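Local coordinates for HIAXHD3 (Humicola insolens, PDB 3ZXK), which hydrolyses alpha-L-arabinofuranosyl groups, probably side chains of arabinoxylan, as a family GH43 arabinofuranosidase whose active site has been engineered to add endo-xylanase activity, at residues 8-13 against 274-279; 20-25 against 251-256; 29-34 against 43-48; 49-54 against 302-307; 266-271 against 465-470. One frame throughout, in Å; residues are numbered along the deposited sequence. Where two conformers were deposited one is given.

Contact 1. Residues 8-13 against 274-279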
# COMPACT_ATOMS: atom_id res chain seq x y z
N PHE A 8 10.92 -20.80 -3.06
CA PHE A 8 10.41 -19.54 -3.59
C PHE A 8 11.56 -18.55 -3.78
O PHE A 8 12.64 -18.72 -3.20
CB PHE A 8 9.38 -18.91 -2.66
CG PHE A 8 9.98 -18.33 -1.41
CD1 PHE A 8 10.22 -19.16 -0.30
CD2 PHE A 8 10.30 -16.96 -1.32
CE1 PHE A 8 10.79 -18.64 0.86
CE2 PHE A 8 10.85 -16.44 -0.15
CZ PHE A 8 11.10 -17.27 0.94
N THR A 9 11.31 -17.54 -4.60
CA THR A 9 12.26 -16.47 -4.85
C THR A 9 11.77 -15.13 -4.26
O THR A 9 10.57 -14.84 -4.24
CB THR A 9 12.57 -16.32 -6.35
OG1 THR A 9 11.38 -15.99 -7.06
CG2 THR A 9 13.15 -17.63 -6.90
N ASN A 10 12.72 -14.35 -3.77
CA ASN A 10 12.45 -12.99 -3.30
C ASN A 10 12.57 -11.98 -4.46
O ASN A 10 13.39 -12.19 -5.35
CB ASN A 10 13.44 -12.63 -2.20
CG ASN A 10 13.02 -13.18 -0.84
OD1 ASN A 10 11.89 -12.96 -0.40
ND2 ASN A 10 13.93 -13.86 -0.17
N PRO A 11 11.76 -10.89 -4.48
CA PRO A 11 10.73 -10.56 -3.50
C PRO A 11 9.48 -11.43 -3.66
O PRO A 11 9.22 -11.98 -4.74
CB PRO A 11 10.44 -9.09 -3.80
CG PRO A 11 10.65 -8.99 -5.27
CD PRO A 11 11.83 -9.87 -5.56
N VAL A 12 8.72 -11.57 -2.58
CA VAL A 12 7.53 -12.42 -2.66
C VAL A 12 6.35 -11.73 -3.35
O VAL A 12 5.52 -12.40 -3.95
CB VAL A 12 7.14 -13.02 -1.30
CG1 VAL A 12 8.27 -13.87 -0.77
CG2 VAL A 12 6.76 -11.93 -0.28
N LEU A 13 6.32 -10.40 -3.32
CA LEU A 13 5.25 -9.64 -3.96
C LEU A 13 5.91 -8.36 -4.43
O LEU A 13 6.44 -7.61 -3.62
CB LEU A 13 4.14 -9.32 -2.96
CG LEU A 13 2.99 -8.44 -3.50
CD1 LEU A 13 2.25 -9.07 -4.67
CD2 LEU A 13 2.03 -8.08 -2.38
N ILE A 274 8.76 -3.19 -0.97
CA ILE A 274 8.25 -4.50 -1.32
C ILE A 274 8.78 -5.58 -0.37
O ILE A 274 9.90 -5.51 0.11
CB ILE A 274 8.55 -4.83 -2.82
CG1 ILE A 274 10.05 -5.07 -3.06
CG2 ILE A 274 7.99 -3.71 -3.72
CD1 ILE A 274 10.38 -5.33 -4.52
N PRO A 275 7.96 -6.62 -0.10
CA PRO A 275 8.36 -7.58 0.92
C PRO A 275 9.31 -8.68 0.46
O PRO A 275 9.20 -9.18 -0.67
CB PRO A 275 7.02 -8.22 1.34
CG PRO A 275 6.14 -8.09 0.13
CD PRO A 275 6.55 -6.78 -0.52
N VAL A 276 10.22 -9.03 1.36
CA VAL A 276 11.16 -10.16 1.18
C VAL A 276 11.05 -11.03 2.44
O VAL A 276 10.75 -10.54 3.53
CB VAL A 276 12.62 -9.67 0.95
CG1 VAL A 276 12.70 -8.91 -0.38
CG2 VAL A 276 13.07 -8.76 2.07
N VAL A 277 11.31 -12.33 2.28
CA VAL A 277 11.12 -13.33 3.35
C VAL A 277 12.39 -14.15 3.54
O VAL A 277 13.03 -14.56 2.56
CB VAL A 277 9.92 -14.27 3.01
CG1 VAL A 277 9.69 -15.27 4.14
CG2 VAL A 277 8.65 -13.44 2.82
N ALA A 278 12.79 -14.33 4.80
CA ALA A 278 13.86 -15.28 5.17
C ALA A 278 13.45 -16.17 6.36
O ALA A 278 12.71 -15.74 7.22
CB ALA A 278 15.15 -14.54 5.49
N PRO A 279 13.96 -17.40 6.42
CA PRO A 279 13.75 -18.19 7.63
C PRO A 279 14.53 -17.64 8.83
O PRO A 279 15.57 -16.97 8.66
CB PRO A 279 14.30 -19.57 7.26
CG PRO A 279 14.69 -19.49 5.82
CD PRO A 279 14.91 -18.04 5.50
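The Phe8 ring turns an edge to the opposing strand: Val277 O lies close to its plane, 3.7 Å from CZ, and Asn10 OD1 also meets the ring at its edge. CZ and CE2 rest against Val277 CB, the two side chains crossing at about a right angle. The flat carboxamide of Asn10 reads both polar groups of one residue. Its OD1 accepts the peptide hydrogen of Val277 N at 2.8 Å with an N-H...O angle of 165°, while ND2 donates to Val277 O at 3.0 Å, that oxygen lying almost in the amide plane. A chi1 of -82° sets CG beside the backbone N, and the amide then pairs with Val277 N and O much as a neighbouring strand's backbone would; the two bonds together fix its rotation. ND2 also donates to Gly299 O. A third bond follows where the chain turns through the cis peptide before Pro11: Val12 N donates to Pro275 O at 3.1 Å. Apolar groups flank these bonds. Val12 CG1 touches Val277 CG2 at 3.6 Å, and Pro11 CG lies 3.7 Å from Ile274 CD1. Segment 8-13 thus runs from strand 7-9, paired with strand 301-303 through Phe8 and Tyr302, onto strand 273-282, which pairs in its own sheet with strand 260-267.

Contact 2. Residues 20-25 against 251-256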
# COMPACT_ATOMS: atom_id res chain seq x y z
N LEU A 20 4.79 -3.28 6.85
CA LEU A 20 3.98 -4.48 6.99
C LEU A 20 3.91 -4.98 8.43
O LEU A 20 4.88 -4.85 9.19
CB LEU A 20 4.46 -5.56 6.02
CG LEU A 20 5.82 -6.21 6.31
CD1 LEU A 20 5.64 -7.48 7.15
CD2 LEU A 20 6.55 -6.53 5.01
N GLU A 21 2.74 -5.52 8.77
CA GLU A 21 2.52 -6.36 9.96
C GLU A 21 2.09 -7.71 9.42
O GLU A 21 1.23 -7.74 8.56
CB GLU A 21 1.38 -5.77 10.82
CG GLU A 21 0.88 -6.69 11.97
CD GLU A 21 1.57 -6.43 13.30
OE1 GLU A 21 1.60 -5.28 13.78
OE2 GLU A 21 2.09 -7.41 13.87
N VAL A 22 2.67 -8.81 9.90
CA VAL A 22 2.24 -10.16 9.47
C VAL A 22 1.90 -11.02 10.68
O VAL A 22 2.55 -10.93 11.72
CB VAL A 22 3.32 -10.93 8.65
CG1 VAL A 22 3.32 -10.56 7.17
CG2 VAL A 22 4.71 -10.85 9.29
N PHE A 23 0.86 -11.84 10.54
CA PHE A 23 0.51 -12.79 11.60
C PHE A 23 -0.22 -13.96 11.00
O PHE A 23 -0.60 -13.91 9.83
CB PHE A 23 -0.31 -12.12 12.73
CG PHE A 23 -1.61 -11.51 12.28
CD1 PHE A 23 -1.67 -10.20 11.81
CD2 PHE A 23 -2.77 -12.26 12.29
CE1 PHE A 23 -2.87 -9.66 11.36
CE2 PHE A 23 -3.98 -11.71 11.86
CZ PHE A 23 -4.04 -10.40 11.42
N ARG A 24 -0.39 -15.01 11.78
CA ARG A 24 -1.05 -16.22 11.29
C ARG A 24 -2.29 -16.49 12.10
O ARG A 24 -2.28 -16.34 13.34
CB ARG A 24 -0.10 -17.42 11.42
CG ARG A 24 -0.71 -18.71 10.92
CD ARG A 24 0.30 -19.84 10.89
NE ARG A 24 0.84 -20.17 12.21
CZ ARG A 24 0.27 -21.00 13.08
NH1 ARG A 24 -0.88 -21.60 12.79
NH2 ARG A 24 0.85 -21.24 14.24
N VAL A 25 -3.36 -16.88 11.42
CA VAL A 25 -4.53 -17.49 12.08
C VAL A 25 -4.73 -18.85 11.45
O VAL A 25 -5.09 -18.94 10.27
CB VAL A 25 -5.81 -16.65 11.89
CG1 VAL A 25 -6.95 -17.26 12.72
CG2 VAL A 25 -5.56 -15.20 12.28
N GLY A 251 8.13 -7.70 10.17
CA GLY A 251 7.84 -8.45 11.39
C GLY A 251 8.11 -9.91 11.21
O GLY A 251 8.52 -10.36 10.14
N ILE A 252 7.87 -10.65 12.28
CA ILE A 252 8.14 -12.08 12.26
C ILE A 252 6.85 -12.86 12.49
O ILE A 252 5.91 -12.35 13.10
CB ILE A 252 9.23 -12.50 13.28
CG1 ILE A 252 8.83 -12.14 14.72
CG2 ILE A 252 10.57 -11.84 12.89
CD1 ILE A 252 9.71 -12.79 15.78
N VAL A 253 6.81 -14.10 12.00
CA VAL A 253 5.58 -14.88 12.03
C VAL A 253 5.92 -16.36 12.00
O VAL A 253 6.93 -16.76 11.39
CB VAL A 253 4.62 -14.48 10.89
CG1 VAL A 253 5.25 -14.73 9.49
CG2 VAL A 253 3.30 -15.22 11.03
N ASP A 254 5.10 -17.16 12.68
CA ASP A 254 5.28 -18.60 12.78
C ASP A 254 4.42 -19.27 11.72
O ASP A 254 3.26 -18.90 11.52
CB ASP A 254 4.88 -19.12 14.17
CG ASP A 254 3.46 -18.68 14.63
OD1 ASP A 254 3.17 -17.45 14.66
OD2 ASP A 254 2.67 -19.54 15.05
N ALA A 255 4.98 -20.27 11.04
CA ALA A 255 4.19 -21.13 10.15
C ALA A 255 3.52 -22.24 10.96
O ALA A 255 3.86 -22.46 12.14
CB ALA A 255 5.07 -21.70 9.04
N PRO A 256 2.54 -22.93 10.37
CA PRO A 256 1.90 -24.01 11.12
C PRO A 256 2.87 -25.09 11.64
O PRO A 256 2.59 -25.70 12.67
CB PRO A 256 0.91 -24.61 10.10
CG PRO A 256 0.58 -23.46 9.22
CD PRO A 256 1.88 -22.72 9.06
O HOH W 1 3.21 -12.77 13.75
O HOH W 2 1.04 -15.13 14.26
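Strands 21-25 and 250-254, edge strands of the first and last blades of the five-bladed GH43 propeller, meet here at the seam that closes the ring. Their short axes run nearly parallel, 11° apart, with a closest approach of 6.1 Å; side chains and water join them. Arg24 grips Asp254 side-on with two nitrogens. NH2 forms a salt bridge to Asp254 OD2 at 2.6 Å, reaching the oxygen from above the carboxylate plane, and NE donates to Asp254 O at 2.8 Å, also from above the carbonyl plane. A bend at chi3 (61°) brings NE to that carbonyl oxygen. Pro256 CA sits over the centre of one guanidinium face, and NH1 turns to Gly26 O. Water 1 donates to both Val22 O and Ile252 O, each at 2.8 Å, bridging two backbone acceptors. Water 2 accepts from Arg24 N and donates to Asp254 OD1. In the conformer given, Val22 CG2 also packs on Val253 CG1 at 3.9 Å, the side chains crossing at about a right angle. Outside the seam, strand 21-25 pairs with strand 28-32, strand 250-254 pairs with strand 260-267, and the Phe23 ring leans on strand 87-91 of the next blade.

Contact 3. Residues 29-34 against 43-48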
# COMPACT_ATOMS: atom_id res chain seq x y z
N PHE A 29 -2.07 -16.75 6.57
CA PHE A 29 -1.25 -15.60 6.98
C PHE A 29 -1.93 -14.33 6.48
O PHE A 29 -2.43 -14.28 5.35
CB PHE A 29 0.13 -15.65 6.35
CG PHE A 29 0.91 -16.89 6.68
CD1 PHE A 29 1.70 -16.93 7.85
CD2 PHE A 29 0.92 -18.00 5.83
CE1 PHE A 29 2.45 -18.06 8.17
CE2 PHE A 29 1.67 -19.14 6.16
CZ PHE A 29 2.44 -19.16 7.33
N TYR A 30 -1.88 -13.30 7.31
CA TYR A 30 -2.43 -11.98 6.98
C TYR A 30 -1.34 -10.93 7.07
O TYR A 30 -0.44 -11.04 7.89
CB TYR A 30 -3.59 -11.62 7.91
CG TYR A 30 -4.82 -12.46 7.65
CD1 TYR A 30 -5.63 -12.22 6.54
CD2 TYR A 30 -5.14 -13.51 8.50
CE1 TYR A 30 -6.74 -13.01 6.30
CE2 TYR A 30 -6.25 -14.31 8.27
CZ TYR A 30 -7.04 -14.03 7.19
OH TYR A 30 -8.13 -14.81 6.92
N TYR A 31 -1.43 -9.92 6.21
CA TYR A 31 -0.37 -8.89 6.04
C TYR A 31 -1.13 -7.58 5.93
O TYR A 31 -2.04 -7.46 5.11
CB TYR A 31 0.31 -9.20 4.72
CG TYR A 31 1.43 -8.33 4.18
CD1 TYR A 31 1.27 -6.96 3.98
CD2 TYR A 31 2.61 -8.93 3.76
CE1 TYR A 31 2.28 -6.19 3.40
CE2 TYR A 31 3.62 -8.17 3.20
CZ TYR A 31 3.46 -6.82 3.01
OH TYR A 31 4.52 -6.16 2.44
N SER A 32 -0.76 -6.63 6.77
CA SER A 32 -1.36 -5.30 6.79
C SER A 32 -0.32 -4.25 6.40
O SER A 32 0.80 -4.30 6.90
CB SER A 32 -1.92 -5.03 8.19
OG SER A 32 -2.41 -3.71 8.33
N SER A 33 -0.69 -3.29 5.55
CA SER A 33 0.25 -2.28 5.04
C SER A 33 -0.26 -0.84 5.17
O SER A 33 -1.44 -0.61 5.53
CB SER A 33 0.72 -2.57 3.60
OG SER A 33 -0.35 -2.43 2.68
N SER A 34 0.63 0.13 4.88
CA SER A 34 0.32 1.55 5.03
C SER A 34 0.07 2.25 3.72
O SER A 34 0.70 1.94 2.68
CB SER A 34 1.47 2.23 5.73
OG SER A 34 1.70 1.59 6.96
N PRO A 43 -4.64 -1.80 3.54
CA PRO A 43 -5.00 -3.09 2.91
C PRO A 43 -4.59 -4.26 3.79
O PRO A 43 -3.62 -4.15 4.58
CB PRO A 43 -4.13 -3.13 1.66
CG PRO A 43 -3.32 -1.90 1.65
CD PRO A 43 -3.62 -1.05 2.80
N VAL A 44 -5.34 -5.34 3.64
CA VAL A 44 -5.01 -6.64 4.21
C VAL A 44 -4.83 -7.62 3.04
O VAL A 44 -5.72 -7.74 2.18
CB VAL A 44 -6.11 -7.19 5.14
CG1 VAL A 44 -5.71 -8.52 5.77
CG2 VAL A 44 -6.40 -6.20 6.27
N LEU A 45 -3.68 -8.29 3.04
CA LEU A 45 -3.40 -9.37 2.10
C LEU A 45 -3.43 -10.70 2.80
O LEU A 45 -3.20 -10.79 4.03
CB LEU A 45 -2.04 -9.19 1.42
CG LEU A 45 -1.66 -7.76 0.95
CD1 LEU A 45 -0.19 -7.77 0.52
CD2 LEU A 45 -2.55 -7.32 -0.19
N LYS A 46 -3.72 -11.75 2.03
CA LYS A 46 -3.84 -13.09 2.54
C LYS A 46 -2.90 -14.02 1.76
O LYS A 46 -2.71 -13.85 0.54
CB LYS A 46 -5.29 -13.52 2.34
CG LYS A 46 -5.56 -14.99 2.38
CD LYS A 46 -7.00 -15.29 2.06
CE LYS A 46 -7.26 -16.76 2.38
NZ LYS A 46 -8.68 -17.12 2.19
N SER A 47 -2.32 -14.98 2.48
CA SER A 47 -1.48 -16.03 1.89
C SER A 47 -1.60 -17.33 2.65
O SER A 47 -1.87 -17.32 3.83
CB SER A 47 -0.01 -15.62 1.91
OG SER A 47 0.75 -16.59 1.23
N TYR A 48 -1.33 -18.44 1.97
CA TYR A 48 -1.26 -19.73 2.64
C TYR A 48 0.19 -20.18 2.85
O TYR A 48 0.44 -21.16 3.56
CB TYR A 48 -2.03 -20.79 1.85
CG TYR A 48 -3.51 -20.56 1.79
CD1 TYR A 48 -4.32 -20.86 2.89
CD2 TYR A 48 -4.12 -20.05 0.63
CE1 TYR A 48 -5.70 -20.66 2.81
CE2 TYR A 48 -5.50 -19.85 0.56
CZ TYR A 48 -6.27 -20.15 1.66
OH TYR A 48 -7.63 -19.96 1.60
O HOH W 3 -9.61 -15.22 4.48
O HOH W 4 -4.94 -3.58 7.59
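Tyr31 carries its CG anti to the backbone N (chi1 178°), whereas Leu45 holds CG beside its own N (chi1 -43°), and the two side chains lie side by side, pointing the same way. Leu45 CD1 comes over one face of the Tyr31 ring as a CH-pi contact, 4.0 Å from the centroid and offset toward the rim, nearest CD1 of the ring. The ring's hydroxyl bonds to His17 O, and Trp53 meets the ring edge-to-face. On the opposite face of the sheet, Tyr30 CD1 touches Val44 CG1 at 3.8 Å. Tyr30 OH bonds to Gly122 O, and water 3 donates to the same hydroxyl oxygen while accepting from Lys46 NZ, which also donates to Tyr48 OH and forms salt bridges with Glu123 and Glu314. The backbones form a regular antiparallel pairing: Phe29 with Ser47 and Tyr31 with Leu45 are hydrogen-bonded pairs, Leu45 N donating to Tyr31 O at 2.8 Å, and Ser33 N adds a bond to Pro43 O at 3.2 Å. Tyr30-Lys46 and Ser32-Val44 are the non-hydrogen-bonded pairs, each following one of these along the strands. Flanked by strands 21-25 and 54-58, these are the two middle strands of a four-stranded antiparallel blade, the repeating element of the beta-propeller fold.

Contact 4. Residues 49-54 against 302-307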
# COMPACT_ATOMS: atom_id res chain seq x y z
N ASP A 49 1.14 -19.44 2.27
CA ASP A 49 2.54 -19.86 2.27
C ASP A 49 3.57 -18.75 2.49
O ASP A 49 4.74 -19.05 2.41
CB ASP A 49 2.86 -20.63 0.97
CG ASP A 49 2.62 -19.79 -0.29
OD1 ASP A 49 2.32 -18.58 -0.18
OD2 ASP A 49 2.70 -20.37 -1.40
N LEU A 50 3.12 -17.53 2.82
CA LEU A 50 3.98 -16.33 2.94
C LEU A 50 4.58 -15.86 1.64
O LEU A 50 5.31 -14.85 1.61
CB LEU A 50 5.09 -16.50 3.99
CG LEU A 50 4.70 -16.59 5.45
CD1 LEU A 50 5.90 -16.93 6.32
CD2 LEU A 50 4.08 -15.28 5.90
N VAL A 51 4.22 -16.51 0.54
CA VAL A 51 4.84 -16.22 -0.76
C VAL A 51 3.86 -15.67 -1.78
O VAL A 51 4.16 -14.68 -2.43
CB VAL A 51 5.53 -17.49 -1.28
CG1 VAL A 51 6.03 -17.30 -2.70
CG2 VAL A 51 6.67 -17.87 -0.35
N HIS A 52 2.70 -16.30 -1.93
CA HIS A 52 1.71 -15.84 -2.89
C HIS A 52 0.60 -15.13 -2.16
O HIS A 52 -0.15 -15.75 -1.39
CB HIS A 52 1.17 -17.03 -3.67
CG HIS A 52 2.25 -17.81 -4.38
ND1 HIS A 52 2.78 -18.95 -3.88
CD2 HIS A 52 2.91 -17.56 -5.58
CE1 HIS A 52 3.72 -19.42 -4.74
NE2 HIS A 52 3.79 -18.57 -5.77
N TRP A 53 0.51 -13.82 -2.37
CA TRP A 53 -0.38 -12.95 -1.61
C TRP A 53 -1.48 -12.43 -2.50
O TRP A 53 -1.23 -12.13 -3.68
CB TRP A 53 0.40 -11.77 -1.07
CG TRP A 53 1.43 -12.16 -0.07
CD1 TRP A 53 2.76 -12.46 -0.28
CD2 TRP A 53 1.21 -12.33 1.36
NE1 TRP A 53 3.40 -12.75 0.90
CE2 TRP A 53 2.51 -12.70 1.93
CE3 TRP A 53 0.12 -12.18 2.21
CZ2 TRP A 53 2.67 -12.93 3.30
CZ3 TRP A 53 0.29 -12.44 3.57
CH2 TRP A 53 1.54 -12.79 4.10
N THR A 54 -2.68 -12.29 -1.92
CA THR A 54 -3.87 -11.78 -2.61
C THR A 54 -4.51 -10.75 -1.68
O THR A 54 -4.66 -11.04 -0.48
CB THR A 54 -4.89 -12.90 -2.83
OG1 THR A 54 -4.32 -13.93 -3.66
CG2 THR A 54 -6.16 -12.36 -3.49
N TYR A 302 14.64 -19.54 -0.96
CA TYR A 302 14.60 -20.35 0.24
C TYR A 302 13.54 -21.44 0.11
O TYR A 302 12.67 -21.36 -0.77
CB TYR A 302 14.21 -19.45 1.41
CG TYR A 302 15.29 -18.55 1.94
CD1 TYR A 302 16.37 -19.07 2.68
CD2 TYR A 302 15.19 -17.18 1.80
CE1 TYR A 302 17.35 -18.22 3.20
CE2 TYR A 302 16.16 -16.32 2.33
CZ TYR A 302 17.24 -16.85 3.03
OH TYR A 302 18.19 -16.01 3.58
N PRO A 303 13.57 -22.46 0.99
CA PRO A 303 12.48 -23.45 1.00
C PRO A 303 11.11 -22.80 1.26
O PRO A 303 11.00 -21.80 1.98
CB PRO A 303 12.84 -24.38 2.16
CG PRO A 303 14.34 -24.25 2.28
CD PRO A 303 14.62 -22.79 1.98
N ILE A 304 10.08 -23.38 0.68
CA ILE A 304 8.75 -22.83 0.82
C ILE A 304 8.32 -22.94 2.30
O ILE A 304 8.51 -23.95 2.93
CB ILE A 304 7.76 -23.53 -0.17
CG1 ILE A 304 6.47 -22.70 -0.32
CG2 ILE A 304 7.52 -24.99 0.22
CD1 ILE A 304 6.66 -21.46 -1.16
N PRO A 305 7.75 -21.87 2.88
CA PRO A 305 7.46 -21.94 4.33
C PRO A 305 6.35 -22.93 4.69
O PRO A 305 6.33 -23.44 5.81
CB PRO A 305 7.06 -20.50 4.67
CG PRO A 305 7.80 -19.66 3.63
CD PRO A 305 7.70 -20.49 2.37
N VAL A 306 5.45 -23.18 3.75
CA VAL A 306 4.38 -24.16 3.95
C VAL A 306 4.35 -25.09 2.76
O VAL A 306 4.29 -24.61 1.63
CB VAL A 306 3.00 -23.49 4.17
CG1 VAL A 306 1.87 -24.51 4.22
CG2 VAL A 306 3.03 -22.69 5.46
N ARG A 307 4.37 -26.40 3.02
CA ARG A 307 4.39 -27.43 1.97
C ARG A 307 2.97 -27.84 1.65
O ARG A 307 2.15 -27.98 2.55
CB ARG A 307 5.25 -28.65 2.39
CG ARG A 307 6.73 -28.27 2.57
CD ARG A 307 7.50 -29.22 3.51
NE ARG A 307 7.04 -29.13 4.89
CZ ARG A 307 7.41 -28.20 5.76
NH1 ARG A 307 8.26 -27.23 5.42
NH2 ARG A 307 6.93 -28.25 6.99
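Asp49 OD1 is gripped by two peptide nitrogens of its own loop, Val51 N and His52 N, each 2.9 Å away. Val51 N comes from above the carboxylate plane, whereas His52 N arrives on the syn side along a nearly straight bond (173°); together they make an Asx turn and Asx motif. The other oxygen, OD2, uses its syn lone pair for His52 ND1 at 2.9 Å, in the plane of the imidazole, so three bonds hold the carboxylate. Val51 CG1 lies over one face of that imidazole. The loop so folded offers an apolar surface to residues 304-306. Ile304 CD1 touches Val51 CG2 at 3.7 Å, the two side chains crossing at about a right angle, and lies 4.1 Å from Asp49 OD2. The Pro305 ring lies against the backbone of Asp49, its CD 3.3 Å from Asp49 O, and its CB meets Leu50 CD1 at 4.1 Å. Val306 CB packs over Asp49 CA. An alanine at Asp49 would probably leave Val51 N and His52 N without their shared acceptor and set the imidazole free to turn, disturbing the loop that Ile304 and Pro305 lean on. The loop links strands 41-47 and 54-58, and Phe8 of strand 7-9 touches Val51, Ile304 and Pro305, while Phe29 of strand 28-32 packs against Leu50 and Val306.

Contact 5. Residues 266-271 against 465-470. With AHR (alpha-L-arabinofuranose), chain C.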
# COMPACT_ATOMS: atom_id res chain seq x y z
N MET A 266 12.08 -3.97 1.32
CA MET A 266 13.18 -3.30 0.63
C MET A 266 12.71 -1.92 0.16
O MET A 266 11.53 -1.77 -0.21
CB MET A 266 13.56 -4.09 -0.63
CG MET A 266 13.95 -5.55 -0.41
SD MET A 266 15.44 -5.77 0.58
CE MET A 266 16.70 -4.91 -0.38
N ASP A 267 13.63 -0.96 0.10
CA ASP A 267 13.39 0.36 -0.52
C ASP A 267 13.56 0.32 -2.06
O ASP A 267 14.48 0.91 -2.62
CB ASP A 267 14.23 1.48 0.13
CG ASP A 267 13.80 1.79 1.57
OD1 ASP A 267 12.59 1.70 1.86
OD2 ASP A 267 14.67 2.14 2.41
N ALA A 268 12.67 -0.40 -2.73
CA ALA A 268 12.79 -0.67 -4.15
C ALA A 268 12.20 0.44 -5.02
O ALA A 268 11.47 0.16 -5.98
CB ALA A 268 12.14 -2.01 -4.46
N TYR A 269 12.53 1.70 -4.70
CA TYR A 269 12.15 2.86 -5.51
C TYR A 269 12.80 2.71 -6.89
O TYR A 269 13.93 2.21 -6.99
CB TYR A 269 12.56 4.14 -4.81
CG TYR A 269 11.76 4.31 -3.54
CD1 TYR A 269 10.40 4.62 -3.59
CD2 TYR A 269 12.33 4.09 -2.28
CE1 TYR A 269 9.64 4.73 -2.43
CE2 TYR A 269 11.57 4.20 -1.12
CZ TYR A 269 10.22 4.53 -1.21
OH TYR A 269 9.46 4.64 -0.05
N PRO A 270 12.08 3.10 -7.97
CA PRO A 270 10.83 3.88 -7.98
C PRO A 270 9.53 3.09 -7.83
O PRO A 270 8.46 3.68 -7.85
CB PRO A 270 10.89 4.59 -9.34
CG PRO A 270 11.55 3.57 -10.21
CD PRO A 270 12.66 3.02 -9.33
N GLY A 271 9.61 1.78 -7.67
CA GLY A 271 8.42 0.97 -7.50
C GLY A 271 7.74 1.08 -6.15
O GLY A 271 6.54 0.87 -6.04
N ILE A 465 9.78 -0.01 -13.32
CA ILE A 465 10.06 0.26 -11.90
C ILE A 465 11.24 -0.56 -11.40
O ILE A 465 11.39 -0.78 -10.19
CB ILE A 465 8.81 0.13 -10.97
CG1 ILE A 465 8.11 -1.24 -11.09
CG2 ILE A 465 7.85 1.27 -11.28
CD1 ILE A 465 7.17 -1.58 -9.94
N THR A 466 12.10 -1.01 -12.31
CA THR A 466 13.31 -1.72 -11.88
C THR A 466 14.04 -0.87 -10.83
O THR A 466 14.25 0.32 -11.07
CB THR A 466 14.25 -1.97 -13.08
OG1 THR A 466 13.55 -2.71 -14.09
CG2 THR A 466 15.49 -2.77 -12.65
N PRO A 467 14.36 -1.42 -9.64
CA PRO A 467 14.92 -0.59 -8.57
C PRO A 467 16.14 0.22 -9.02
O PRO A 467 17.01 -0.26 -9.76
CB PRO A 467 15.25 -1.61 -7.48
CG PRO A 467 14.22 -2.66 -7.68
CD PRO A 467 14.07 -2.78 -9.17
N ALA A 468 16.17 1.46 -8.56
CA ALA A 468 17.28 2.37 -8.91
C ALA A 468 17.66 3.20 -7.70
O ALA A 468 18.33 4.21 -7.83
CB ALA A 468 16.93 3.25 -10.11
N PHE A 469 17.27 2.74 -6.51
CA PHE A 469 17.48 3.51 -5.30
C PHE A 469 18.97 3.59 -5.00
O PHE A 469 19.68 2.59 -5.04
CB PHE A 469 16.75 2.83 -4.14
CG PHE A 469 16.53 3.70 -2.94
CD1 PHE A 469 15.87 4.94 -3.04
CD2 PHE A 469 16.91 3.24 -1.69
CE1 PHE A 469 15.63 5.71 -1.91
CE2 PHE A 469 16.67 4.01 -0.56
CZ PHE A 469 16.03 5.24 -0.66
N GLY A 470 19.44 4.80 -4.71
CA GLY A 470 20.85 5.03 -4.40
C GLY A 470 21.75 5.14 -5.64
O GLY A 470 22.96 5.37 -5.50
O5 AHR C . 14.91 4.76 2.95
C5 AHR C . 13.56 5.22 2.75
C4 AHR C . 12.71 5.09 4.01
O4 AHR C . 13.28 5.84 5.08
C3 AHR C . 12.59 3.70 4.63
O3 AHR C . 11.61 2.89 3.99
C2 AHR C . 12.18 3.95 6.05
O2 AHR C . 12.75 2.98 6.96
C1 AHR C . 12.79 5.32 6.33
O HOH W 5 10.49 -1.69 -7.76
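The arabinose-binding pocket meets the C-terminal domain here: Asp267 holds the bound alpha-L-arabinofuranose, and Phe469, from the concanavalin A-like part of the chain, lies beside Asp267 and near the sugar's O5. The carboxylate of Asp267 takes one sugar hydroxyl on each oxygen, O3 donating to OD1 at 2.6 Å and O5 to OD2 at 2.7 Å; His248 and Arg273 bind the same sugar. Phe469 CE2 touches Asp267 CB at 3.6 Å, and its CZ comes within 3.8 Å of O5 of the arabinose. With CG anti to the backbone N (chi1 -163°), the Phe469 side chain runs alongside that of Tyr269. Tyr269 CD2 lies over one face of the phenylalanine ring, toward the rim, with the ring planes 51° apart. Tyr269 OH is held by Phe505 O. An alanine at Phe469 would probably open a gap beside Tyr269 CD2 and Asp267 CB and deprive the arabinose O5 of its ring neighbour. The backbones are pinned by Ala468 N, which donates to Tyr269 O at 2.8 Å, and by water 5, which donates to Ala268 O and Ile465 O. Gly271 CA lies 3.6 Å from Ile465 CB, where a side chain on the glycine would run into Ile465 CD1. Such a junction, a propeller pocket with one wall lent by an appended beta-sandwich, fits those GH43 enzymes that carry a C-terminal beta-sandwich.

Contacts 1 to 4 form one continuous body, and contact 5 lies toward the sugar. Contact 3 pairs the two middle strands of the first blade, and its strand 28-32 also pairs with strand 21-25 of contact 2; the centres of these contacts are 10 Å apart. Contacts 1 and 4, with centres 9 Å apart, share the small sheet of strands 7-9 and 301-303. Contact 5 joins contact 1 through neighbouring strands 260-267 and 273-282, where Met266 N lies 2.9 Å from Ile274 O, but does not touch contacts 2, 3 or 4. Contact 5 binds the arabinose directly, whereas the side chains of Ile274, Leu20 and Tyr31 in contacts 1, 2 and 3 stay about 11 to 12 Å from it.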